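Local coordinates for protein 3-dehydroquinate dehydratase (Thermus thermophilus, PDB 2UYG) that probably catalyses, as a homododecamer, the trans-dehydration of 3-dehydroquinate to 3-dehydroshikimate through an enolate intermediate, the third step of the chorismate pathway, at residues A[97-101]-A[126-131]; A[26-30]-A[45-49]; A[40-44]-A[135-139]. All coordinates share one frame; numbering follows the deposited sequence.

Contact 1 (A[97-101]-A[126-131]); sequences EVHLT and FGPLSY
The Tyr-131 ring receives a methyl of Val-98 over one face: Val-98 CG1 stands 3.6 Å from the ring centroid and only 10° off its normal, a CH-pi contact. Leu-100 CD2 meets the same ring at its edge, near the plane, 4.0 Å from CE1 of Tyr-131. The second flat group, His-99, turns its CB away from segment 126-131, and His-99 NE2 donates to Glu-97 OE1 at 2.6 Å; the acceptor lies in the imidazole plane and uses its anti lone pair. That carboxylate is itself held by Ser-113 and Thr-115, which is likely to help orient the imidazole, the predicted proton donor of the reaction. Glu-97, Val-98 and His-99 form the end of strand 95-99 of a flavodoxin-like parallel sheet, where helix 129-140 begins to pack across it. The chain enters the helix through a type II' turn from Phe-126 to Leu-129, with Gly-127 at positive phi; a CB there would collide with CD of Pro-128. Gly-127 N bonds Leu-100 O at 2.8 Å, in the carbonyl plane and on a lone pair, while Leu-100 CD2 lies 3.5 Å from Gly-127 C. Ser-130 OG, set beside its own backbone N (chi1 -56°), donates to His-99 O at 2.8 Å from 41° above the carbonyl plane; it also receives a weak bond from Phe-126 N at 3.4 Å. A phenylalanine in place of Tyr-131 would probably leave ND2 of Asn-73, a predicted substrate-binding residue, without the hydroxyl it now bonds. Across a subunit boundary, the Phe-126 ring meets Tyr-137 of a second subunit.

Contact 2 (A[26-30]-A[45-49]); sequences LEELE and VFRQT
Leu-26, Leu-29 and Glu-30 pack on Phe-46 in a helix-on-strand contact near the protein surface, inside the beta-alpha-beta unit formed by strand 2-6, helix 26-39 and strand 44-48. The local axes of helix 26-30 and strand 45-48 run nearly antiparallel, at 157°, with a closest approach of 9.6 Å. The Phe-46 ring is the main side chain between them. With CG anti to its own backbone nitrogen (chi1 -170°), Phe-46 extends to the helix and is gripped at its far edge: Leu-26 CD1 lies in the ring plane, 3.7 Å from Phe-46 CE2, and Leu-29 CD1 is near the plane, 3.9 Å from CZ of Phe-46. The aliphatic part of Glu-30 lies over one face, with Glu-30 CB 3.6 Å from Phe-46 CG. Its CG is modelled too close to the ring, so the finer fit of that chain is doubtful. The other methyl of Leu-26 serves a second strand residue, CD2 standing 3.8 Å from CB of Gln-48; the two side chains meet at roughly a right angle. The Gln-48 amide is engaged elsewhere, its NE2 bonding Gly-7 O. Phe-46 also touches Ile-4 and Asn-6 of the neighbouring strand 2-6, whereas Arg-47, whose CB points away from helix 26-39, packs on Trp-58 of helix 52-61.

Contact 3 (A[40-44]-A[135-139]); sequences LGLGV and LVYLA
Leu-40 and Leu-42 are the bumps of this contact, and the shallow hollow that receives them is on helix 129-140, between the backbone at Leu-135 and the small side chain of Ala-139. Leu-42 CD2 fits in most clearly: it is 3.7 Å from Ala-139 CB and equally 3.7 Å from Leu-135 O, one helical turn earlier. Leu-40, the more exposed of the two, has its CG anti to the backbone N (chi1 162°) and comes in beside it, placing CD2 4.2 Å from Val-136 CA. Its CD1 is modelled too near the Ala-139 methyl for that spacing to be trusted. Farther along, the fit is looser: Val-44 CG1 approaches CD2 of Leu-135 at 4.4 Å. Leu-42 and Leu-135 both continue onto Val-2 of strand 2-6, which ties this patch to the sheet. Gly-41 lies between the two leucines. With phi at 86° it is the C-prime residue of the Schellman motif that ends helix 26-39, and from there the chain turns back toward strand 44-48. Here that turn forms the alpha-to-beta connection of the first beta-alpha-beta unit in this flavodoxin-like fold.

Overall arrangement
Contacts 1 and 2 touch directly, Tyr-131 CZ lying 3.8 Å from Leu-29 CD1, although their centres are 13 Å apart; there helices 26-39 and 129-140 meet over the parallel sheet. Contact 3 lies farther along, where the loop that follows helix 26-39 meets helix 129-140, its centre about 15 Å from that of contact 1 and 16 Å from that of contact 2. Only contact 1 contains predicted active-site residues; a bound glycerol, probably from the crystallisation liquor, lies about 3 Å from the His-99 side chain. Measured from the side chain of Asn-73, those of Leu-29 and Leu-135 are about 6 and 12 Å away. Segments 126-131 and 135-139 both reach a second subunit.

Contact 1 (A[97-101]-A[126-131])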
ATOM      1  N   GLU A  97      -2.509  18.757  22.946  1.00 23.10           N
ATOM      2  CA  GLU A  97      -1.493  17.721  22.800  1.00 23.10           C
ATOM      3  C   GLU A  97      -0.193  18.470  22.605  1.00 21.14           C
ATOM      4  O   GLU A  97      -0.114  19.322  21.793  1.00 22.46           O
ATOM      5  CB  GLU A  97      -1.789  16.825  21.586  1.00 22.31           C
ATOM      6  CG  GLU A  97      -0.766  15.758  21.402  1.00 25.37           C
ATOM      7  CD  GLU A  97      -1.095  14.721  20.317  1.00 27.41           C
ATOM      8  OE1 GLU A  97      -0.190  14.379  19.474  1.00 27.78           O
ATOM      9  OE2 GLU A  97      -2.225  14.262  20.290  1.00 32.19           O
ATOM     10  N   VAL A  98       0.813  18.123  23.338  1.00 21.74           N
ATOM     11  CA  VAL A  98       2.121  18.771  23.313  1.00 23.29           C
ATOM     12  C   VAL A  98       3.212  17.748  23.109  1.00 23.08           C
ATOM     13  O   VAL A  98       3.131  16.607  23.613  1.00 21.70           O
ATOM     14  CB  VAL A  98       2.150  19.532  24.703  1.00 25.08           C
ATOM     15  CG1 VAL A  98       3.417  19.715  25.251  1.00 32.59           C
ATOM     16  CG2 VAL A  98       1.409  20.874  24.523  1.00 24.57           C
ATOM     17  N   HIS A  99       4.274  18.109  22.367  1.00 24.13           N
ATOM     18  CA  HIS A  99       5.492  17.238  22.293  1.00 23.54           C
ATOM     19  C   HIS A  99       6.702  18.142  22.282  1.00 23.96           C
ATOM     20  O   HIS A  99       6.647  19.175  21.637  1.00 24.46           O
ATOM     21  CB  HIS A  99       5.554  16.398  21.019  1.00 21.32           C
ATOM     22  CG  HIS A  99       4.304  15.665  20.736  1.00 23.94           C
ATOM     23  ND1 HIS A  99       4.077  14.379  21.193  1.00 22.10           N
ATOM     24  CD2 HIS A  99       3.162  16.056  20.122  1.00 24.10           C
ATOM     25  CE1 HIS A  99       2.876  14.000  20.804  1.00 20.76           C
ATOM     26  NE2 HIS A  99       2.292  14.999  20.161  1.00 23.67           N
ATOM     27  N   LEU A 100       7.765  17.726  22.943  1.00 23.63           N
ATOM     28  CA  LEU A 100       8.999  18.436  23.005  1.00 25.00           C
ATOM     29  C   LEU A 100       9.654  18.565  21.647  1.00 25.51           C
ATOM     30  O   LEU A 100      10.174  19.620  21.330  1.00 21.97           O
ATOM     31  CB  LEU A 100       9.987  17.669  23.871  1.00 25.50           C
ATOM     32  CG  LEU A 100       9.502  17.549  25.332  1.00 29.27           C
ATOM     33  CD1 LEU A 100      10.074  16.258  25.865  1.00 31.83           C
ATOM     34  CD2 LEU A 100       9.922  18.750  26.118  1.00 28.64           C
ATOM     35  N   THR A 101       9.640  17.459  20.903  1.00 25.61           N
ATOM     36  CA  THR A 101      10.351  17.338  19.643  1.00 26.96           C
ATOM     37  C   THR A 101       9.398  17.455  18.525  1.00 27.74           C
ATOM     38  O   THR A 101       8.194  17.334  18.707  1.00 28.31           O
ATOM     39  CB  THR A 101      11.059  15.933  19.450  1.00 28.40           C
ATOM     40  OG1 THR A 101      10.103  14.851  19.477  1.00 30.58           O
ATOM     41  CG2 THR A 101      12.042  15.649  20.522  1.00 26.25           C
ATOM     42  N   PHE A 126       9.180  22.605  20.182  1.00 26.80           N
ATOM     43  CA  PHE A 126       9.712  23.739  20.892  1.00 25.73           C
ATOM     44  C   PHE A 126      10.368  23.356  22.181  1.00 26.96           C
ATOM     45  O   PHE A 126      10.576  24.199  23.009  1.00 28.37           O
ATOM     46  CB  PHE A 126       8.570  24.779  21.116  1.00 24.20           C
ATOM     47  CG  PHE A 126       7.823  25.067  19.886  1.00 22.12           C
ATOM     48  CD1 PHE A 126       6.586  24.558  19.678  1.00 22.42           C
ATOM     49  CD2 PHE A 126       8.403  25.766  18.885  1.00 20.10           C
ATOM     50  CE1 PHE A 126       5.913  24.747  18.485  1.00 20.53           C
ATOM     51  CE2 PHE A 126       7.773  25.987  17.739  1.00 23.95           C
ATOM     52  CZ  PHE A 126       6.504  25.432  17.489  1.00 23.73           C
ATOM     53  N   GLY A 127      10.686  22.097  22.424  1.00 28.52           N
ATOM     54  CA  GLY A 127      11.145  21.696  23.768  1.00 26.72           C
ATOM     55  C   GLY A 127      10.185  22.063  24.901  1.00 27.24           C
ATOM     56  O   GLY A 127       8.970  22.005  24.785  1.00 25.81           O
ATOM     57  N   PRO A 128      10.718  22.435  26.054  1.00 27.72           N
ATOM     58  CA  PRO A 128       9.865  22.767  27.185  1.00 26.97           C
ATOM     59  C   PRO A 128       8.793  23.850  26.843  1.00 27.47           C
ATOM     60  O   PRO A 128       7.651  23.936  27.325  1.00 25.93           O
ATOM     61  CB  PRO A 128      10.867  23.302  28.199  1.00 26.85           C
ATOM     62  CG  PRO A 128      12.045  22.594  27.939  1.00 27.41           C
ATOM     63  CD  PRO A 128      12.160  22.473  26.398  1.00 28.28           C
ATOM     64  N   LEU A 129       9.206  24.726  25.958  1.00 27.13           N
ATOM     65  CA  LEU A 129       8.326  25.782  25.502  1.00 26.35           C
ATOM     66  C   LEU A 129       7.073  25.291  24.794  1.00 24.95           C
ATOM     67  O   LEU A 129       6.166  26.066  24.640  1.00 25.28           O
ATOM     68  CB  LEU A 129       9.147  26.714  24.578  1.00 26.10           C
ATOM     69  CG  LEU A 129      10.174  27.518  25.370  1.00 29.33           C
ATOM     70  CD1 LEU A 129      11.154  28.115  24.413  1.00 30.86           C
ATOM     71  CD2 LEU A 129       9.502  28.632  26.191  1.00 31.80           C
ATOM     72  N   SER A 130       6.987  24.049  24.305  1.00 24.60           N
ATOM     73  CA  SER A 130       5.680  23.558  23.786  1.00 25.72           C
ATOM     74  C   SER A 130       4.637  23.581  24.908  1.00 26.01           C
ATOM     75  O   SER A 130       3.430  23.751  24.628  1.00 25.86           O
ATOM     76  CB  SER A 130       5.713  22.079  23.270  1.00 24.97           C
ATOM     77  OG  SER A 130       6.672  21.869  22.301  1.00 22.60           O
ATOM     78  N   TYR A 131       5.092  23.307  26.150  1.00 26.27           N
ATOM     79  CA  TYR A 131       4.189  23.355  27.332  1.00 26.47           C
ATOM     80  C   TYR A 131       3.759  24.753  27.611  1.00 26.47           C
ATOM     81  O   TYR A 131       2.544  25.072  27.814  1.00 27.61           O
ATOM     82  CB  TYR A 131       4.805  22.686  28.601  1.00 24.78           C
ATOM     83  CG  TYR A 131       4.978  21.208  28.455  1.00 24.33           C
ATOM     84  CD1 TYR A 131       6.019  20.662  27.633  1.00 23.51           C
ATOM     85  CD2 TYR A 131       4.160  20.299  29.168  1.00 25.03           C
ATOM     86  CE1 TYR A 131       6.197  19.223  27.490  1.00 18.26           C
ATOM     87  CE2 TYR A 131       4.371  18.904  29.066  1.00 21.48           C
ATOM     88  CZ  TYR A 131       5.374  18.385  28.213  1.00 21.54           C
ATOM     89  OH  TYR A 131       5.532  17.041  28.155  1.00 22.25           O
TER

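Contact 2 (A[26-30]-A[45-49])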
ATOM      1  N   LEU A  26      12.512  16.224  34.042  1.00 29.22           N
ATOM      2  CA  LEU A  26      11.086  16.224  34.214  1.00 30.63           C
ATOM      3  C   LEU A  26      10.760  17.121  35.403  1.00 31.57           C
ATOM      4  O   LEU A  26       9.809  17.949  35.301  1.00 30.50           O
ATOM      5  CB  LEU A  26      10.516  14.783  34.403  1.00 29.21           C
ATOM      6  CG  LEU A  26       9.007  14.732  34.500  1.00 26.47           C
ATOM      7  CD1 LEU A  26       8.354  14.887  33.115  1.00 32.02           C
ATOM      8  CD2 LEU A  26       8.403  13.496  35.301  1.00 25.12           C
ATOM      9  N   GLU A  27      11.505  16.961  36.518  1.00 33.04           N
ATOM     10  CA  GLU A  27      11.402  17.923  37.668  1.00 33.58           C
ATOM     11  C   GLU A  27      11.508  19.395  37.238  1.00 31.64           C
ATOM     12  O   GLU A  27      10.713  20.229  37.629  1.00 31.34           O
ATOM     13  CB  GLU A  27      12.530  17.718  38.688  1.00 35.65           C
ATOM     14  CG  GLU A  27      12.512  16.447  39.510  1.00 44.69           C
ATOM     15  CD  GLU A  27      13.279  16.656  40.849  1.00 55.15           C
ATOM     16  OE1 GLU A  27      12.640  16.527  41.921  1.00 57.91           O
ATOM     17  OE2 GLU A  27      14.519  16.984  40.812  1.00 58.46           O
ATOM     18  N   GLU A  28      12.510  19.733  36.453  1.00 30.78           N
ATOM     19  CA  GLU A  28      12.627  21.118  35.997  1.00 31.08           C
ATOM     20  C   GLU A  28      11.480  21.481  35.079  1.00 30.75           C
ATOM     21  O   GLU A  28      10.942  22.564  35.182  1.00 29.66           O
ATOM     22  CB  GLU A  28      13.997  21.373  35.319  1.00 31.77           C
ATOM     23  CG  GLU A  28      15.174  21.296  36.307  1.00 35.48           C
ATOM     24  CD  GLU A  28      16.456  20.950  35.605  1.00 36.84           C
ATOM     25  OE1 GLU A  28      16.422  20.601  34.426  1.00 37.46           O
ATOM     26  OE2 GLU A  28      17.511  21.081  36.203  1.00 43.28           O
ATOM     27  N   LEU A  29      11.022  20.536  34.253  1.00 31.00           N
ATOM     28  CA  LEU A  29       9.840  20.811  33.424  1.00 31.00           C
ATOM     29  C   LEU A  29       8.604  21.226  34.276  1.00 30.63           C
ATOM     30  O   LEU A  29       7.947  22.211  33.943  1.00 25.69           O
ATOM     31  CB  LEU A  29       9.447  19.590  32.592  1.00 30.96           C
ATOM     32  CG  LEU A  29       8.985  19.828  31.169  1.00 32.49           C
ATOM     33  CD1 LEU A  29       8.279  18.601  30.642  1.00 32.93           C
ATOM     34  CD2 LEU A  29       8.188  21.008  30.974  1.00 34.69           C
ATOM     35  N   GLU A  30       8.265  20.473  35.339  1.00 31.59           N
ATOM     36  CA  GLU A  30       7.116  20.848  36.157  1.00 34.13           C
ATOM     37  C   GLU A  30       7.318  22.248  36.748  1.00 33.53           C
ATOM     38  O   GLU A  30       6.372  23.046  36.804  1.00 33.61           O
ATOM     39  CB  GLU A  30       6.823  19.898  37.338  1.00 36.98           C
ATOM     40  CG  GLU A  30       7.332  18.469  37.124  1.00 41.37           C
ATOM     41  CD  GLU A  30       7.048  17.526  38.291  1.00 46.37           C
ATOM     42  OE1 GLU A  30       7.605  16.327  38.186  1.00 39.46           O
ATOM     43  OE2 GLU A  30       6.331  18.083  39.251  1.00 41.70           O
ATOM     44  N   VAL A  45      -1.188  21.492  37.818  1.00 31.21           N
ATOM     45  CA  VAL A  45      -0.747  20.230  38.408  1.00 29.51           C
ATOM     46  C   VAL A  45      -0.238  19.352  37.307  1.00 28.92           C
ATOM     47  O   VAL A  45      -0.865  19.205  36.211  1.00 29.05           O
ATOM     48  CB  VAL A  45      -1.916  19.551  39.160  1.00 31.04           C
ATOM     49  CG1 VAL A  45      -3.082  19.733  38.392  1.00 32.81           C
ATOM     50  CG2 VAL A  45      -1.731  18.087  39.401  1.00 25.63           C
ATOM     51  N   PHE A  46       0.846  18.709  37.629  1.00 25.96           N
ATOM     52  CA  PHE A  46       1.699  18.067  36.658  1.00 25.56           C
ATOM     53  C   PHE A  46       1.888  16.630  37.083  1.00 24.96           C
ATOM     54  O   PHE A  46       2.302  16.401  38.178  1.00 24.21           O
ATOM     55  CB  PHE A  46       3.078  18.781  36.697  1.00 25.51           C
ATOM     56  CG  PHE A  46       4.031  18.389  35.568  1.00 22.31           C
ATOM     57  CD1 PHE A  46       4.188  19.193  34.493  1.00 23.07           C
ATOM     58  CD2 PHE A  46       4.822  17.253  35.671  1.00 29.01           C
ATOM     59  CE1 PHE A  46       5.054  18.880  33.497  1.00 24.67           C
ATOM     60  CE2 PHE A  46       5.698  16.904  34.661  1.00 26.30           C
ATOM     61  CZ  PHE A  46       5.819  17.724  33.571  1.00 25.75           C
ATOM     62  N   ARG A  47       1.648  15.676  36.192  1.00 23.83           N
ATOM     63  CA  ARG A  47       1.756  14.262  36.500  1.00 23.88           C
ATOM     64  C   ARG A  47       2.359  13.484  35.246  1.00 24.65           C
ATOM     65  O   ARG A  47       2.247  13.925  34.027  1.00 25.23           O
ATOM     66  CB  ARG A  47       0.412  13.708  36.879  1.00 24.45           C
ATOM     67  CG  ARG A  47      -0.288  14.319  38.091  1.00 28.81           C
ATOM     68  CD  ARG A  47      -1.763  13.903  38.369  1.00 32.04           C
ATOM     69  NE  ARG A  47      -2.242  14.349  39.719  1.00 43.50           N
ATOM     70  CZ  ARG A  47      -1.507  15.058  40.736  1.00 45.44           C
ATOM     71  NH1 ARG A  47      -0.263  15.567  40.610  1.00 53.60           N
ATOM     72  NH2 ARG A  47      -2.035  15.313  41.910  1.00 42.43           N
ATOM     73  N   GLN A  48       3.051  12.397  35.550  1.00 23.16           N
ATOM     74  CA  GLN A  48       3.648  11.517  34.592  1.00 22.90           C
ATOM     75  C   GLN A  48       3.477  10.054  35.040  1.00 23.81           C
ATOM     76  O   GLN A  48       3.535   9.789  36.248  1.00 22.43           O
ATOM     77  CB  GLN A  48       5.143  11.800  34.508  1.00 23.47           C
ATOM     78  CG  GLN A  48       5.832  11.036  33.294  1.00 23.37           C
ATOM     79  CD  GLN A  48       6.448   9.667  33.614  1.00 22.09           C
ATOM     80  OE1 GLN A  48       6.740   9.357  34.737  1.00 21.42           O
ATOM     81  NE2 GLN A  48       6.551   8.811  32.604  1.00 22.08           N
ATOM     82  N   THR A  49       3.294   9.133  34.059  1.00 23.11           N
ATOM     83  CA  THR A  49       3.315   7.671  34.256  1.00 21.67           C
ATOM     84  C   THR A  49       3.823   6.894  32.991  1.00 21.95           C
ATOM     85  O   THR A  49       3.737   7.318  31.851  1.00 20.70           O
ATOM     86  CB  THR A  49       1.880   7.238  34.580  1.00 21.65           C
ATOM     87  OG1 THR A  49       1.792   5.858  34.522  1.00 19.01           O
ATOM     88  CG2 THR A  49       0.894   7.626  33.387  1.00 22.48           C
TER

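Contact 3 (A[40-44]-A[135-139])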
ATOM      1  N   LEU A  40       1.031  33.804  34.772  1.00 53.76           N
ATOM      2  CA  LEU A  40      -0.257  33.945  34.089  1.00 52.59           C
ATOM      3  C   LEU A  40      -1.639  33.570  34.723  1.00 50.04           C
ATOM      4  O   LEU A  40      -2.660  33.631  34.055  1.00 49.54           O
ATOM      5  CB  LEU A  40      -0.022  33.187  32.832  1.00 52.94           C
ATOM      6  CG  LEU A  40      -1.036  32.665  31.898  1.00 54.77           C
ATOM      7  CD1 LEU A  40      -2.056  33.769  31.565  1.00 58.61           C
ATOM      8  CD2 LEU A  40      -0.168  32.250  30.720  1.00 54.98           C
ATOM      9  N   GLY A  41      -1.707  33.267  36.004  1.00 48.23           N
ATOM     10  CA  GLY A  41      -3.007  33.239  36.694  1.00 45.80           C
ATOM     11  C   GLY A  41      -3.683  31.902  36.541  1.00 43.90           C
ATOM     12  O   GLY A  41      -4.893  31.788  36.677  1.00 41.52           O
ATOM     13  N   LEU A  42      -2.858  30.896  36.263  1.00 41.87           N
ATOM     14  CA  LEU A  42      -3.306  29.517  36.022  1.00 40.20           C
ATOM     15  C   LEU A  42      -2.648  28.572  37.051  1.00 37.29           C
ATOM     16  O   LEU A  42      -1.414  28.461  37.151  1.00 37.28           O
ATOM     17  CB  LEU A  42      -2.900  29.108  34.608  1.00 40.23           C
ATOM     18  CG  LEU A  42      -3.948  28.746  33.580  1.00 42.28           C
ATOM     19  CD1 LEU A  42      -5.276  29.493  33.692  1.00 44.19           C
ATOM     20  CD2 LEU A  42      -3.322  28.934  32.230  1.00 45.07           C
ATOM     21  N   GLY A  43      -3.475  27.946  37.843  1.00 34.55           N
ATOM     22  CA  GLY A  43      -3.008  26.919  38.725  1.00 35.67           C
ATOM     23  C   GLY A  43      -2.656  25.696  37.899  1.00 34.90           C
ATOM     24  O   GLY A  43      -3.452  25.288  37.055  1.00 36.16           O
ATOM     25  N   VAL A  44      -1.477  25.136  38.080  1.00 34.33           N
ATOM     26  CA  VAL A  44      -1.121  23.868  37.414  1.00 34.25           C
ATOM     27  C   VAL A  44      -0.856  22.681  38.329  1.00 32.18           C
ATOM     28  O   VAL A  44      -0.265  22.801  39.369  1.00 30.45           O
ATOM     29  CB  VAL A  44       0.101  24.001  36.348  1.00 33.69           C
ATOM     30  CG1 VAL A  44       0.027  25.229  35.522  1.00 34.27           C
ATOM     31  CG2 VAL A  44       1.353  24.007  36.957  1.00 35.48           C
ATOM     32  N   LEU A 135      -0.082  26.567  27.626  1.00 25.12           N
ATOM     33  CA  LEU A 135      -0.629  27.361  28.759  1.00 26.39           C
ATOM     34  C   LEU A 135      -1.114  28.743  28.331  1.00 27.54           C
ATOM     35  O   LEU A 135      -2.195  29.174  28.729  1.00 29.96           O
ATOM     36  CB  LEU A 135       0.365  27.399  29.906  1.00 25.66           C
ATOM     37  CG  LEU A 135       0.621  26.015  30.524  1.00 24.76           C
ATOM     38  CD1 LEU A 135       1.825  26.001  31.461  1.00 29.35           C
ATOM     39  CD2 LEU A 135      -0.627  25.424  31.224  1.00 27.05           C
ATOM     40  N   VAL A 136      -0.443  29.368  27.379  1.00 29.87           N
ATOM     41  CA  VAL A 136      -0.911  30.683  26.889  1.00 30.61           C
ATOM     42  C   VAL A 136      -2.214  30.561  26.186  1.00 29.86           C
ATOM     43  O   VAL A 136      -3.179  31.339  26.441  1.00 31.57           O
ATOM     44  CB  VAL A 136       0.175  31.475  26.057  1.00 31.17           C
ATOM     45  CG1 VAL A 136       0.861  30.606  25.191  1.00 35.55           C
ATOM     46  CG2 VAL A 136      -0.459  32.610  25.196  1.00 32.94           C
ATOM     47  N   TYR A 137      -2.355  29.528  25.369  1.00 29.50           N
ATOM     48  CA  TYR A 137      -3.621  29.323  24.676  1.00 27.56           C
ATOM     49  C   TYR A 137      -4.709  29.107  25.723  1.00 29.03           C
ATOM     50  O   TYR A 137      -5.792  29.630  25.612  1.00 31.38           O
ATOM     51  CB  TYR A 137      -3.569  28.126  23.772  1.00 25.07           C
ATOM     52  CG  TYR A 137      -4.950  27.692  23.328  1.00 26.27           C
ATOM     53  CD1 TYR A 137      -5.612  28.348  22.311  1.00 24.35           C
ATOM     54  CD2 TYR A 137      -5.620  26.628  23.927  1.00 28.90           C
ATOM     55  CE1 TYR A 137      -6.829  27.984  21.900  1.00 23.64           C
ATOM     56  CE2 TYR A 137      -6.881  26.248  23.462  1.00 26.77           C
ATOM     57  CZ  TYR A 137      -7.478  26.941  22.475  1.00 25.60           C
ATOM     58  OH  TYR A 137      -8.768  26.614  21.992  1.00 31.92           O
ATOM     59  N   LEU A 138      -4.421  28.314  26.730  1.00 29.41           N
ATOM     60  CA  LEU A 138      -5.448  27.876  27.649  1.00 30.06           C
ATOM     61  C   LEU A 138      -5.935  29.033  28.578  1.00 31.16           C
ATOM     62  O   LEU A 138      -7.158  29.180  28.819  1.00 30.61           O
ATOM     63  CB  LEU A 138      -4.927  26.694  28.425  1.00 27.83           C
ATOM     64  CG  LEU A 138      -5.379  25.274  28.170  1.00 30.35           C
ATOM     65  CD1 LEU A 138      -6.245  24.905  26.988  1.00 30.52           C
ATOM     66  CD2 LEU A 138      -4.313  24.262  28.383  1.00 31.17           C
ATOM     67  N   ALA A 139      -5.003  29.907  28.973  1.00 32.98           N
ATOM     68  CA  ALA A 139      -5.337  31.117  29.775  1.00 33.82           C
ATOM     69  C   ALA A 139      -6.235  32.076  29.022  1.00 35.57           C
ATOM     70  O   ALA A 139      -7.188  32.661  29.577  1.00 35.61           O
ATOM     71  CB  ALA A 139      -4.097  31.861  30.159  1.00 33.19           C
TER